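PDB 5GIZ: putative hemin transport system, substrate-binding protein from Burkholderia cenocepacia J2315, which binds heme in the periplasm and probably hands it to an inner-membrane ABC transporter for import. Local coordinates for residues F20-A25 against G110-L115. Residues are numbered along the deposited sequence; the frame is centred on the assembly and turned at random.
Sequences FALGGA and GVAQAL
The carbonyl oxygen of Phe20, two residues before the Leu22 that reaches across to Val111, accepts two amide protons: Gly24 N lies 3.0 Å from Phe20 O and Gly23 N 3.3 Å from it, both approaching from one face of the carbonyl plane. These bonds hold the last turn of the helix together, while the backbone angles of the two glycines redirect the chain. At Gly23 (phi 160°) a beta carbon would be jammed against the preceding carbonyl oxygen, and Gly24 also takes a positive phi, which glycine tolerates best. Beyond the turn, still in the loop, Ala25 bonds through its backbone to Leu32 of strand 30-35.

Across the contact everything rests on the methyl groups of Leu22. Its CG stands anti to the carbonyl carbon (chi1 -65°), and both branches of its fork lie against Ala112 CB, CD1 and CD2 each 4.1 Å from it. CD1 also meets Val111 CG1 at 3.8 Å and lies 3.9 Å from Ala112 CA, directly against the helix backbone. The small methyl of Ala112 permits this close approach, whereas Val111, with CG1 anti to its backbone N (chi1 166°), extends a branch to meet the leucine. One helical turn on, Leu115 CD1 closes the row at 4.4 Å from Leu22 CD1.

Tyr30 touches both leucines, and Ala120 and Leu124 of helix 118-141 add to the surroundings of Leu22; Val111 itself rests on Leu71 and Phe95. Helices 13-23 and 101-114 are thus joined within the N-terminal lobe, beside the long helix that bridges the two lobes in this class of binding protein. With only aliphatic carbon meeting between the segments, the contact depends on hydrophobic burial and shape, and the backbone hydrogen bonds add nothing across the interface.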
# COMPACT_ATOMS: atom_id res chain seq x y z
N PHE A 20 5.29 -13.60 4.13
CA PHE A 20 6.58 -14.03 3.66
C PHE A 20 7.68 -13.54 4.58
O PHE A 20 8.65 -14.24 4.74
CB PHE A 20 6.82 -13.67 2.17
CG PHE A 20 6.11 -14.58 1.20
CD1 PHE A 20 6.46 -15.89 1.07
CD2 PHE A 20 5.04 -14.13 0.50
CE1 PHE A 20 5.76 -16.74 0.21
CE2 PHE A 20 4.39 -14.93 -0.41
CZ PHE A 20 4.70 -16.25 -0.51
N ALA A 21 7.51 -12.35 5.20
CA ALA A 21 8.54 -11.75 6.05
C ALA A 21 8.75 -12.54 7.37
O ALA A 21 9.78 -12.40 8.01
CB ALA A 21 8.18 -10.30 6.36
N LEU A 22 7.77 -13.34 7.75
CA LEU A 22 7.87 -14.17 8.95
C LEU A 22 8.75 -15.39 8.76
O LEU A 22 9.30 -15.88 9.75
CB LEU A 22 6.48 -14.60 9.45
CG LEU A 22 5.60 -13.44 9.94
CD1 LEU A 22 4.14 -13.86 9.96
CD2 LEU A 22 6.05 -13.00 11.32
N GLY A 23 8.88 -15.90 7.54
CA GLY A 23 9.84 -17.00 7.27
C GLY A 23 9.58 -17.80 6.02
O GLY A 23 9.49 -19.03 6.08
N GLY A 24 9.46 -17.13 4.87
CA GLY A 24 9.42 -17.84 3.59
C GLY A 24 8.12 -18.48 3.13
O GLY A 24 7.07 -18.43 3.80
N ALA A 25 8.23 -19.13 1.97
CA ALA A 25 7.08 -19.63 1.21
C ALA A 25 6.31 -20.74 1.90
O ALA A 25 5.05 -20.76 1.90
CB ALA A 25 7.53 -20.08 -0.18
N GLY A 110 -1.01 -10.13 14.12
CA GLY A 110 -2.21 -10.86 13.70
C GLY A 110 -1.95 -12.00 12.72
O GLY A 110 -2.47 -13.11 12.85
N VAL A 111 -1.14 -11.73 11.71
CA VAL A 111 -0.81 -12.76 10.75
C VAL A 111 0.03 -13.82 11.50
O VAL A 111 -0.20 -15.00 11.36
CB VAL A 111 -0.05 -12.17 9.53
CG1 VAL A 111 0.60 -13.29 8.71
CG2 VAL A 111 -1.01 -11.33 8.70
N ALA A 112 0.99 -13.40 12.35
CA ALA A 112 1.81 -14.40 13.06
C ALA A 112 0.95 -15.30 13.98
O ALA A 112 1.19 -16.52 14.08
CB ALA A 112 2.91 -13.71 13.86
N GLN A 113 -0.06 -14.71 14.61
CA GLN A 113 -1.01 -15.48 15.42
C GLN A 113 -1.78 -16.48 14.56
O GLN A 113 -1.86 -17.66 14.93
CB GLN A 113 -2.03 -14.57 16.10
CG GLN A 113 -3.17 -15.34 16.82
CD GLN A 113 -2.73 -16.25 17.96
OE1 GLN A 113 -3.36 -17.29 18.23
NE2 GLN A 113 -1.67 -15.86 18.66
N ALA A 114 -2.34 -16.01 13.43
CA ALA A 114 -3.16 -16.86 12.57
C ALA A 114 -2.36 -18.04 12.05
O ALA A 114 -2.92 -19.13 11.87
CB ALA A 114 -3.72 -16.06 11.41
N LEU A 115 -1.07 -17.82 11.82
CA LEU A 115 -0.14 -18.83 11.25
C LEU A 115 0.58 -19.68 12.33
O LEU A 115 1.37 -20.55 11.98
CB LEU A 115 0.88 -18.17 10.32
CG LEU A 115 0.30 -17.51 9.06
CD1 LEU A 115 1.43 -16.88 8.27
CD2 LEU A 115 -0.48 -18.49 8.19